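Local coordinates for protein C-domain type II peptide synthetase (Streptomyces globisporus, PDB 4ZXW) that is a free-standing condensation-domain protein of the type II nonribosomal peptide synthetase class, built on the two-lobed fold of the CoA-dependent acyltransferase superfamily, at residues P44-V49 with A155-A160; L120-E125 with R396-A401; K240-Q245 with G403-D408. All coordinates share one frame; numbering follows the deposited sequence.

Contact 1 (P44-V49 with A155-A160); sequences PMYHIV and AHHTAA. With GLC (alpha-D-glucopyranose), chain C; 4T7 ((1R)-1-(naphthalen-2-yl)ethane-1,2-diol), chain E.
The Tyr46 and His157 rings run roughly parallel, planes 30° and centroids 4.7 Å apart, but are slid so far past each other that they barely overlap. The closer cover comes from His157 CB, which sits over one face of the tyrosine ring, 3.7 Å from its centroid, a CH-pi contact. The edge of Tyr46 is directed at the face of His156 in an offset edge-to-face pair with planes at 63°, and Tyr46 O rests over the centre of the same imidazole. That carbonyl also accepts the bond from His157 N (2.8 Å). With CG anti to the backbone N (chi1 -169°), the His157 ring projects past Tyr46 so that ND1 donates in the ring plane to Ala160 O (2.8 Å), while NE2 is hydrogen-bonded to OAA of the bound (1R)-1-(naphthalen-2-yl)ethane-1,2-diol (2.9 Å). The imidazole's rotation is thereby fixed from both nitrogens. His156 and His157 are the two histidines of the HHxxxDG-type motif of condensation domains. Ile48 and Ala155, an antiparallel hydrogen-bonded pair, join strands 47-55 and 148-156, with Met165 of helix 162-179 against Ile48, Ala155 and Ala160, and Leu27 of helix 22-29 against Tyr46 and Thr158.

Contact 2 (L120-E125 with R396-A401); sequences LLNEVE and RQLSQA. With FRU (beta-D-fructofuranose), chain B.
Arg396 reaches Glu125 through a chain bent at chi3 (63°), while an extended side chain (chi2 180°) carries the Glu125 carboxylate out from the helix to meet it. The guanidinium grips one oxygen end-on: NH2 and NH1 donate to Glu125 OE1 at 3.1 and 3.2 Å, both with the oxygen in the guanidinium plane. NH2 meets the oxygen from above the carboxylate plane, NH1 nearly along the C-O axis. NH2 also donates to Asn122 OD1 (3.0 Å), and a water connects this oxygen to Arg396 NE. Leu121 covers one guanidinium face, its CD2 lying 3.5 Å from Arg396 NE. Segment 396-401 packs against helix 110-126 on the way from strand 388-392 of the six-stranded sheet to strand 410-416 of the five-stranded one, so it bridges the two lobes of the condensation domain, beside bound beta-D-fructofuranose, to whose O3 and O1 Arg396 NH1 makes weak bonds. Farther along, the Gln400 amide stacks on that of Asn122, planes 29° apart, and Gln400 NE2 donates weakly to Asn122 O (3.0 Å). Arg246 forms a second salt bridge to Glu125 OE1 and donates to Gln400 OE1, while Glu125 OE2 accepts from Ser404 N; the two arginines probably share the glutamate's negative charge.

Contact 3 (K240-Q245 with G403-D408); sequences KGTAWQ and GSDIPD. With 4T7 ((1R)-1-(naphthalen-2-yl)ethane-1,2-diol), chain E; GLC (alpha-D-glucopyranose), chain C.
Lys240 NZ is held by three oxygens of 403-408: Asp405 OD1 in a salt bridge (2.8 Å), Ile406 O (2.8 Å) and Pro407 O (2.9 Å). The carboxylate oxygen is met on its syn side, whereas both carbonyls are approached from above their planes. Bends at chi2 (73°) and chi4 (-73°) curl the lysine chain so that its ammonium reaches all three. At Thr242, where the strand begins, OG1 accepts a nearly straight bond from Ile406 N (2.9 Å), and CG2 packs against Ile406 CD1. Trp244 presents its indole edge to the backbone of Gly403 and Ser404: NE1 donates to Ser404 O (2.9 Å) in the carbonyl plane, on a lone pair, and CH2 touches Ile406 CD1 at 3.7 Å. On the backbone, Gly403 N donates to Thr242 O (2.7 Å).

Two waters form the next layer, one linking Thr242 N to Gly403 O, the other Thr242 OG1 to Asp405 OD1. Farther out, Asn429 donates to Ile406 O, and His47 and Glu125 hold Ser404 OG and N. One Trp244 face carries O4 of alpha-D-glucopyranose, and Ile406 CG2 and Pro407 CG rest against the naphthalene of the bound diol. The arrangement ties the start of edge strand 242-249, in the five-stranded sheet, to the loop leading into strand 410-416, at the interface between the two lobes of a condensation domain.

How the contacts relate
The three contacts cluster where the two sheets approach the bound ligands, with centres 15 Å apart for contacts 1 and 2 and 12 Å for the other two pairs. Contact 1 belongs to the six-stranded sheet and contact 3 starts from an edge of the five-stranded one; contact 2 joins helix 110-126 to the same 393-409 linker that contact 3 uses farther on. Along the chain, contact 1 crosses contact 2, as does contact 3, whereas contact 1 closes before contact 3 opens. Probable backbone hydrogen bonds from Asp405 N to Met45 O and from Trp244 N to Gln400 O couple them. The linker thus stitches both sheets together beside the bound sugars and diol.

Contact 1 (P44-V49 with A155-A160)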
loop_
_atom_site.group_PDB
_atom_site.type_symbol
_atom_site.label_atom_id
_atom_site.label_comp_id
_atom_site.label_asym_id
_atom_site.label_seq_id
_atom_site.Cartn_x
_atom_site.Cartn_y
_atom_site.Cartn_z
ATOM N N PRO A 44 -15.026 -7.668 -0.073
ATOM C CA PRO A 44 -14.602 -7.760 1.337
ATOM C C PRO A 44 -13.157 -8.170 1.542
ATOM O O PRO A 44 -12.717 -8.151 2.679
ATOM C CB PRO A 44 -15.524 -8.829 1.921
ATOM C CG PRO A 44 -15.952 -9.676 0.740
ATOM C CD PRO A 44 -15.759 -8.863 -0.528
ATOM N N MET A 45 -12.436 -8.540 0.490
ATOM C CA MET A 45 -11.014 -8.860 0.653
ATOM C C MET A 45 -10.088 -7.689 0.342
ATOM O O MET A 45 -8.871 -7.817 0.490
ATOM C CB MET A 45 -10.634 -10.066 -0.208
ATOM C CG MET A 45 -11.356 -11.356 0.241
ATOM S SD MET A 45 -11.001 -11.803 1.951
ATOM C CE MET A 45 -9.253 -12.231 1.802
ATOM N N TYR A 46 -10.647 -6.540 -0.035
ATOM C CA TYR A 46 -9.795 -5.399 -0.376
ATOM C C TYR A 46 -9.568 -4.601 0.916
ATOM O O TYR A 46 -10.218 -3.585 1.192
ATOM C CB TYR A 46 -10.416 -4.535 -1.492
ATOM C CG TYR A 46 -9.532 -3.404 -1.945
ATOM C CD1 TYR A 46 -8.366 -3.660 -2.666
ATOM C CD2 TYR A 46 -9.846 -2.082 -1.671
ATOM C CE1 TYR A 46 -7.538 -2.649 -3.076
ATOM C CE2 TYR A 46 -8.982 -1.025 -2.127
ATOM C CZ TYR A 46 -7.838 -1.332 -2.821
ATOM O OH TYR A 46 -6.944 -0.333 -3.261
ATOM N N HIS A 47 -8.657 -5.095 1.727
ATOM C CA HIS A 47 -8.394 -4.461 3.020
ATOM C C HIS A 47 -6.893 -4.294 3.219
ATOM O O HIS A 47 -6.087 -4.789 2.424
ATOM C CB HIS A 47 -9.012 -5.270 4.184
ATOM C CG HIS A 47 -8.863 -6.762 4.052
ATOM N ND1 HIS A 47 -7.660 -7.375 3.777
ATOM C CD2 HIS A 47 -9.773 -7.765 4.162
ATOM C CE1 HIS A 47 -7.831 -8.685 3.722
ATOM N NE2 HIS A 47 -9.105 -8.946 3.948
ATOM N N ILE A 48 -6.540 -3.582 4.285
ATOM C CA ILE A 48 -5.153 -3.301 4.618
ATOM C C ILE A 48 -5.034 -3.614 6.114
ATOM O O ILE A 48 -5.968 -3.336 6.874
ATOM C CB ILE A 48 -4.782 -1.856 4.262
ATOM C CG1 ILE A 48 -3.332 -1.553 4.644
ATOM C CG2 ILE A 48 -5.728 -0.875 4.964
ATOM C CD1 ILE A 48 -2.827 -0.218 4.112
ATOM N N VAL A 49 -3.925 -4.250 6.517
ATOM C CA VAL A 49 -3.643 -4.529 7.926
ATOM C C VAL A 49 -2.433 -3.741 8.449
ATOM O O VAL A 49 -1.543 -3.362 7.699
ATOM C CB VAL A 49 -3.406 -6.037 8.170
ATOM C CG1 VAL A 49 -4.575 -6.821 7.685
ATOM C CG2 VAL A 49 -2.163 -6.502 7.442
ATOM N N ALA A 155 -8.598 -2.741 8.012
ATOM C CA ALA A 155 -9.508 -1.691 7.585
ATOM C C ALA A 155 -9.805 -1.868 6.101
ATOM O O ALA A 155 -8.946 -2.341 5.367
ATOM C CB ALA A 155 -8.902 -0.310 7.833
ATOM N N HIS A 156 -11.008 -1.539 5.645
ATOM C CA HIS A 156 -11.241 -1.647 4.199
ATOM C C HIS A 156 -10.329 -0.651 3.506
ATOM O O HIS A 156 -10.159 0.498 3.950
ATOM C CB HIS A 156 -12.698 -1.415 3.799
ATOM C CG HIS A 156 -13.050 -2.054 2.489
ATOM N ND1 HIS A 156 -12.899 -1.414 1.279
ATOM C CD2 HIS A 156 -13.483 -3.305 2.199
ATOM C CE1 HIS A 156 -13.222 -2.239 0.304
ATOM N NE2 HIS A 156 -13.588 -3.393 0.837
ATOM N N HIS A 157 -9.717 -1.092 2.424
ATOM C CA HIS A 157 -8.630 -0.307 1.828
ATOM C C HIS A 157 -9.214 0.871 1.012
ATOM O O HIS A 157 -8.477 1.734 0.562
ATOM C CB HIS A 157 -7.737 -1.252 1.006
ATOM C CG HIS A 157 -6.446 -0.664 0.532
ATOM N ND1 HIS A 157 -5.894 0.490 1.058
ATOM C CD2 HIS A 157 -5.573 -1.103 -0.404
ATOM C CE1 HIS A 157 -4.750 0.744 0.448
ATOM N NE2 HIS A 157 -4.530 -0.210 -0.443
ATOM N N THR A 158 -10.538 0.909 0.833
ATOM C CA THR A 158 -11.210 2.118 0.308
ATOM C C THR A 158 -11.280 3.235 1.369
ATOM O O THR A 158 -11.451 4.422 1.025
ATOM C CB THR A 158 -12.663 1.828 -0.197
ATOM O OG1 THR A 158 -13.503 1.383 0.894
ATOM C CG2 THR A 158 -12.638 0.801 -1.297
ATOM N N ALA A 159 -11.162 2.845 2.645
ATOM C CA ALA A 159 -11.284 3.760 3.786
ATOM C C ALA A 159 -9.936 4.225 4.338
ATOM O O ALA A 159 -9.861 5.279 4.982
ATOM C CB ALA A 159 -12.057 3.104 4.926
ATOM N N ALA A 160 -8.888 3.441 4.102
ATOM C CA ALA A 160 -7.592 3.689 4.722
ATOM C C ALA A 160 -6.435 3.237 3.854
ATOM O O ALA A 160 -6.486 2.143 3.283
ATOM C CB ALA A 160 -7.528 2.980 6.082
HETATM C C1 GLC C . 1.505 -3.710 4.210
HETATM C C2 GLC C . 0.057 -3.895 4.649
HETATM C C3 GLC C . -0.700 -4.909 3.803
HETATM C C4 GLC C . -0.547 -4.537 2.340
HETATM C C5 GLC C . 0.939 -4.389 1.974
HETATM C C6 GLC C . 1.055 -3.968 0.501
HETATM O O2 GLC C . 0.031 -4.352 5.993
HETATM O O3 GLC C . -2.084 -4.832 4.171
HETATM O O4 GLC C . -1.167 -5.548 1.533
HETATM O O5 GLC C . 1.597 -3.426 2.822
HETATM O O6 GLC C . 0.558 -2.631 0.381
HETATM C CAI 4T7 E . -2.955 -2.368 -6.374
HETATM C CAM 4T7 E . -3.179 -2.471 -7.754
HETATM C CAG 4T7 E . -2.308 -3.210 -8.551
HETATM C CAD 4T7 E . -2.543 -3.348 -9.925
HETATM C CAC 4T7 E . -3.659 -2.749 -10.513
HETATM C CAF 4T7 E . -4.537 -2.013 -9.714
HETATM C CAL 4T7 E . -4.306 -1.892 -8.331
HETATM C CAH 4T7 E . -5.176 -1.162 -7.519
HETATM C CAE 4T7 E . -4.918 -1.039 -6.155
HETATM C CAK 4T7 E . -3.820 -1.645 -5.543
HETATM C CAN 4T7 E . -3.603 -1.490 -4.108
HETATM O OAB 4T7 E . -3.163 -2.690 -3.422
HETATM C CAJ 4T7 E . -2.578 -0.387 -3.780
HETATM O OAA 4T7 E . -2.395 -0.259 -2.357
HETATM O O HOH W 1 -7.023 1.861 -1.892
#

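Contact 2 (L120-E125 with R396-A401)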
loop_
_atom_site.group_PDB
_atom_site.type_symbol
_atom_site.label_atom_id
_atom_site.label_comp_id
_atom_site.label_asym_id
_atom_site.label_seq_id
_atom_site.Cartn_x
_atom_site.Cartn_y
_atom_site.Cartn_z
ATOM N N LEU A 120 -1.162 -15.076 13.176
ATOM C CA LEU A 120 -2.360 -14.322 13.485
ATOM C C LEU A 120 -2.607 -13.244 12.434
ATOM O O LEU A 120 -3.742 -12.991 12.045
ATOM C CB LEU A 120 -2.265 -13.675 14.867
ATOM C CG LEU A 120 -3.392 -12.696 15.184
ATOM C CD1 LEU A 120 -4.747 -13.386 14.967
ATOM C CD2 LEU A 120 -3.244 -12.166 16.614
ATOM N N LEU A 121 -1.545 -12.581 11.995
ATOM C CA LEU A 121 -1.692 -11.518 10.998
ATOM C C LEU A 121 -2.221 -12.093 9.695
ATOM O O LEU A 121 -3.070 -11.492 9.007
ATOM C CB LEU A 121 -0.347 -10.826 10.772
ATOM C CG LEU A 121 -0.266 -9.374 10.339
ATOM C CD1 LEU A 121 -1.297 -8.525 11.034
ATOM C CD2 LEU A 121 1.150 -8.862 10.654
ATOM N N ASN A 122 -1.679 -13.248 9.325
ATOM C CA ASN A 122 -2.109 -13.898 8.110
ATOM C C ASN A 122 -3.572 -14.293 8.242
ATOM O O ASN A 122 -4.358 -14.162 7.284
ATOM C CB ASN A 122 -1.244 -15.113 7.811
ATOM C CG ASN A 122 0.048 -14.743 7.109
ATOM O OD1 ASN A 122 0.446 -13.576 7.104
ATOM N ND2 ASN A 122 0.709 -15.733 6.512
ATOM N N GLU A 123 -3.949 -14.784 9.425
ATOM C CA GLU A 123 -5.305 -15.285 9.581
ATOM C C GLU A 123 -6.261 -14.107 9.431
ATOM O O GLU A 123 -7.246 -14.177 8.709
ATOM C CB GLU A 123 -5.517 -15.975 10.924
ATOM C CG GLU A 123 -6.818 -16.761 10.939
ATOM C CD GLU A 123 -7.446 -16.896 12.307
ATOM O OE1 GLU A 123 -6.732 -17.316 13.242
ATOM O OE2 GLU A 123 -8.659 -16.594 12.439
ATOM N N VAL A 124 -5.948 -13.007 10.089
ATOM C CA VAL A 124 -6.803 -11.844 9.981
ATOM C C VAL A 124 -6.893 -11.387 8.516
ATOM O O VAL A 124 -7.992 -11.135 8.027
ATOM C CB VAL A 124 -6.308 -10.732 10.925
ATOM C CG1 VAL A 124 -7.063 -9.446 10.695
ATOM C CG2 VAL A 124 -6.472 -11.195 12.387
ATOM N N GLU A 125 -5.768 -11.316 7.801
ATOM C CA GLU A 125 -5.795 -10.827 6.426
ATOM C C GLU A 125 -6.547 -11.815 5.527
ATOM O O GLU A 125 -7.006 -11.456 4.455
ATOM C CB GLU A 125 -4.363 -10.596 5.874
ATOM C CG GLU A 125 -4.280 -9.944 4.504
ATOM C CD GLU A 125 -2.823 -9.731 3.992
ATOM O OE1 GLU A 125 -1.940 -9.349 4.822
ATOM O OE2 GLU A 125 -2.590 -9.948 2.753
ATOM N N ARG A 396 7.460 -9.150 7.708
ATOM C CA ARG A 396 6.711 -10.390 7.828
ATOM C C ARG A 396 7.367 -11.336 6.888
ATOM O O ARG A 396 7.524 -11.024 5.716
ATOM C CB ARG A 396 5.239 -10.223 7.458
ATOM C CG ARG A 396 4.532 -9.209 8.267
ATOM C CD ARG A 396 3.248 -8.801 7.607
ATOM N NE ARG A 396 2.259 -9.859 7.443
ATOM C CZ ARG A 396 1.128 -9.683 6.757
ATOM N NH1 ARG A 396 0.892 -8.520 6.149
ATOM N NH2 ARG A 396 0.233 -10.666 6.654
ATOM N N GLN A 397 7.776 -12.487 7.369
ATOM C CA GLN A 397 8.423 -13.373 6.446
ATOM C C GLN A 397 7.528 -14.528 6.054
ATOM O O GLN A 397 7.838 -15.274 5.134
ATOM C CB GLN A 397 9.747 -13.815 7.041
ATOM C CG GLN A 397 10.780 -12.674 6.854
ATOM C CD GLN A 397 12.035 -12.890 7.627
ATOM O OE1 GLN A 397 12.984 -13.481 7.122
ATOM N NE2 GLN A 397 12.057 -12.415 8.871
ATOM N N LEU A 398 6.373 -14.614 6.687
ATOM C CA LEU A 398 5.432 -15.666 6.375
ATOM C C LEU A 398 4.597 -15.209 5.196
ATOM O O LEU A 398 3.895 -14.203 5.250
ATOM C CB LEU A 398 4.560 -15.966 7.567
ATOM C CG LEU A 398 3.967 -17.350 7.679
ATOM C CD1 LEU A 398 5.062 -18.333 7.921
ATOM C CD2 LEU A 398 2.997 -17.334 8.844
ATOM N N SER A 399 4.687 -15.951 4.116
ATOM C CA SER A 399 3.908 -15.634 2.960
ATOM C C SER A 399 2.457 -16.154 3.099
ATOM O O SER A 399 2.070 -16.822 4.068
ATOM C CB SER A 399 4.590 -16.201 1.740
ATOM O OG SER A 399 5.857 -15.600 1.585
ATOM N N GLN A 400 1.650 -15.834 2.111
ATOM C CA GLN A 400 0.220 -15.990 2.257
ATOM C C GLN A 400 -0.443 -16.336 0.936
ATOM O O GLN A 400 -0.274 -15.639 -0.058
ATOM C CB GLN A 400 -0.362 -14.704 2.815
ATOM C CG GLN A 400 -1.841 -14.717 2.908
ATOM C CD GLN A 400 -2.352 -13.833 4.003
ATOM O OE1 GLN A 400 -1.670 -12.911 4.486
ATOM N NE2 GLN A 400 -3.557 -14.101 4.407
ATOM N N ALA A 401 -1.251 -17.387 0.974
ATOM C CA ALA A 401 -1.874 -17.968 -0.198
ATOM C C ALA A 401 -3.107 -17.211 -0.640
ATOM O O ALA A 401 -3.422 -17.160 -1.824
ATOM C CB ALA A 401 -2.246 -19.394 0.088
HETATM C C1 FRU B . 3.263 -4.899 6.619
HETATM C C2 FRU B . 3.394 -4.974 5.095
HETATM C C3 FRU B . 3.960 -6.282 4.557
HETATM C C4 FRU B . 4.827 -5.993 3.306
HETATM C C5 FRU B . 5.277 -4.575 3.641
HETATM C C6 FRU B . 5.365 -3.758 2.352
HETATM O O1 FRU B . 2.089 -5.536 7.109
HETATM O O2 FRU B . 2.128 -4.948 4.445
HETATM O O3 FRU B . 3.261 -7.512 4.811
HETATM O O4 FRU B . 5.904 -6.888 3.034
HETATM O O5 FRU B . 4.308 -3.996 4.559
HETATM O O6 FRU B . 4.068 -3.710 1.705
HETATM O O HOH W 2 2.694 -12.597 8.434
#

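Contact 3 (K240-Q245 with G403-D408)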
loop_
_atom_site.group_PDB
_atom_site.type_symbol
_atom_site.label_atom_id
_atom_site.label_comp_id
_atom_site.label_asym_id
_atom_site.label_seq_id
_atom_site.Cartn_x
_atom_site.Cartn_y
_atom_site.Cartn_z
ATOM N N LYS A 240 -11.167 -15.601 -8.236
ATOM C CA LYS A 240 -10.287 -14.519 -7.851
ATOM C C LYS A 240 -9.622 -14.836 -6.515
ATOM O O LYS A 240 -10.279 -15.182 -5.551
ATOM C CB LYS A 240 -11.077 -13.223 -7.763
ATOM C CG LYS A 240 -10.292 -12.008 -7.356
ATOM C CD LYS A 240 -9.398 -11.568 -8.489
ATOM C CE LYS A 240 -8.343 -10.562 -8.022
ATOM N NZ LYS A 240 -8.925 -9.211 -7.735
ATOM N N GLY A 241 -8.305 -14.727 -6.482
ATOM C CA GLY A 241 -7.561 -14.800 -5.251
ATOM C C GLY A 241 -6.273 -14.024 -5.420
ATOM O O GLY A 241 -5.799 -13.797 -6.565
ATOM N N THR A 242 -5.723 -13.589 -4.286
ATOM C CA THR A 242 -4.473 -12.842 -4.268
ATOM C C THR A 242 -3.547 -13.472 -3.231
ATOM O O THR A 242 -3.919 -13.615 -2.054
ATOM C CB THR A 242 -4.692 -11.352 -3.980
ATOM O OG1 THR A 242 -5.505 -10.768 -5.011
ATOM C CG2 THR A 242 -3.341 -10.601 -3.947
ATOM N N ALA A 243 -2.361 -13.876 -3.704
ATOM C CA ALA A 243 -1.290 -14.425 -2.877
ATOM C C ALA A 243 -0.198 -13.366 -2.686
ATOM O O ALA A 243 -0.022 -12.473 -3.528
ATOM C CB ALA A 243 -0.688 -15.681 -3.501
ATOM N N TRP A 244 0.542 -13.492 -1.589
ATOM C CA TRP A 244 1.540 -12.503 -1.189
ATOM C C TRP A 244 2.771 -13.250 -0.798
ATOM O O TRP A 244 2.734 -14.023 0.153
ATOM C CB TRP A 244 1.058 -11.662 -0.019
ATOM C CG TRP A 244 -0.109 -10.803 -0.380
ATOM C CD1 TRP A 244 -1.403 -11.151 -0.314
ATOM C CD2 TRP A 244 -0.079 -9.455 -0.866
ATOM N NE1 TRP A 244 -2.204 -10.102 -0.720
ATOM C CE2 TRP A 244 -1.409 -9.051 -1.065
ATOM C CE3 TRP A 244 0.941 -8.558 -1.161
ATOM C CZ2 TRP A 244 -1.748 -7.790 -1.529
ATOM C CZ3 TRP A 244 0.604 -7.312 -1.621
ATOM C CH2 TRP A 244 -0.733 -6.937 -1.797
ATOM N N GLN A 245 3.838 -13.077 -1.571
ATOM C CA GLN A 245 5.103 -13.682 -1.216
ATOM C C GLN A 245 5.920 -12.592 -0.533
ATOM O O GLN A 245 6.132 -11.501 -1.092
ATOM C CB GLN A 245 5.808 -14.259 -2.437
ATOM C CG GLN A 245 5.254 -15.626 -2.826
ATOM C CD GLN A 245 6.029 -16.332 -3.933
ATOM O OE1 GLN A 245 7.273 -16.286 -4.008
ATOM N NE2 GLN A 245 5.285 -17.018 -4.798
ATOM N N GLY A 403 -4.789 -13.648 0.548
ATOM C CA GLY A 403 -4.797 -12.500 1.427
ATOM C C GLY A 403 -5.557 -11.337 0.840
ATOM O O GLY A 403 -6.538 -11.528 0.112
ATOM N N SER A 404 -5.095 -10.129 1.142
ATOM C CA SER A 404 -5.760 -8.922 0.659
ATOM C C SER A 404 -5.805 -8.917 -0.840
ATOM O O SER A 404 -4.851 -9.322 -1.505
ATOM C CB SER A 404 -5.055 -7.671 1.120
ATOM O OG SER A 404 -4.983 -7.627 2.516
ATOM N N ASP A 405 -6.934 -8.466 -1.357
ATOM C CA ASP A 405 -7.166 -8.446 -2.778
ATOM C C ASP A 405 -6.279 -7.440 -3.522
ATOM O O ASP A 405 -6.129 -6.314 -3.088
ATOM C CB ASP A 405 -8.620 -8.110 -3.036
ATOM C CG ASP A 405 -8.983 -8.207 -4.501
ATOM O OD1 ASP A 405 -9.358 -9.320 -4.953
ATOM O OD2 ASP A 405 -8.901 -7.167 -5.195
ATOM N N ILE A 406 -5.704 -7.863 -4.644
ATOM C CA ILE A 406 -5.196 -6.922 -5.656
ATOM C C ILE A 406 -6.207 -6.888 -6.800
ATOM O O ILE A 406 -6.432 -7.910 -7.471
ATOM C CB ILE A 406 -3.790 -7.297 -6.153
ATOM C CG1 ILE A 406 -2.747 -6.951 -5.097
ATOM C CG2 ILE A 406 -3.428 -6.478 -7.412
ATOM C CD1 ILE A 406 -1.438 -7.716 -5.301
ATOM N N PRO A 407 -6.845 -5.730 -7.017
ATOM C CA PRO A 407 -7.948 -5.696 -7.976
ATOM C C PRO A 407 -7.672 -6.414 -9.307
ATOM O O PRO A 407 -8.510 -7.188 -9.753
ATOM C CB PRO A 407 -8.163 -4.190 -8.183
ATOM C CG PRO A 407 -7.876 -3.623 -6.863
ATOM C CD PRO A 407 -6.726 -4.444 -6.306
ATOM N N ASP A 408 -6.529 -6.193 -9.927
ATOM C CA ASP A 408 -6.300 -6.789 -11.245
ATOM C C ASP A 408 -4.879 -6.473 -11.698
ATOM O O ASP A 408 -4.655 -5.577 -12.525
ATOM C CB ASP A 408 -7.343 -6.260 -12.257
ATOM C CG ASP A 408 -7.515 -7.166 -13.489
ATOM O OD1 ASP A 408 -6.507 -7.714 -14.002
ATOM O OD2 ASP A 408 -8.686 -7.318 -13.936
HETATM C CAI 4T7 E . -2.955 -2.368 -6.374
HETATM C CAM 4T7 E . -3.179 -2.471 -7.754
HETATM C CAG 4T7 E . -2.308 -3.210 -8.551
HETATM C CAD 4T7 E . -2.543 -3.348 -9.925
HETATM C CAC 4T7 E . -3.659 -2.749 -10.513
HETATM C CAF 4T7 E . -4.537 -2.013 -9.714
HETATM C CAL 4T7 E . -4.306 -1.892 -8.331
HETATM C CAH 4T7 E . -5.176 -1.162 -7.519
HETATM C CAE 4T7 E . -4.918 -1.039 -6.155
HETATM C CAK 4T7 E . -3.820 -1.645 -5.543
HETATM C CAN 4T7 E . -3.603 -1.490 -4.108
HETATM O OAB 4T7 E . -3.163 -2.690 -3.422
HETATM C CAJ 4T7 E . -2.578 -0.387 -3.780
HETATM O OAA 4T7 E . -2.395 -0.259 -2.357
HETATM C C1 GLC C . 1.505 -3.710 4.210
HETATM C C2 GLC C . 0.057 -3.895 4.649
HETATM C C3 GLC C . -0.700 -4.909 3.803
HETATM C C4 GLC C . -0.547 -4.537 2.340
HETATM C C5 GLC C . 0.939 -4.389 1.974
HETATM C C6 GLC C . 1.055 -3.968 0.501
HETATM O O2 GLC C . 0.031 -4.352 5.993
HETATM O O3 GLC C . -2.084 -4.832 4.171
HETATM O O4 GLC C . -1.167 -5.548 1.533
HETATM O O5 GLC C . 1.597 -3.426 2.822
HETATM O O6 GLC C . 0.558 -2.631 0.381
HETATM O O HOH W 3 -7.498 -12.942 -2.067
HETATM O O HOH W 4 -8.215 -11.579 -4.496
#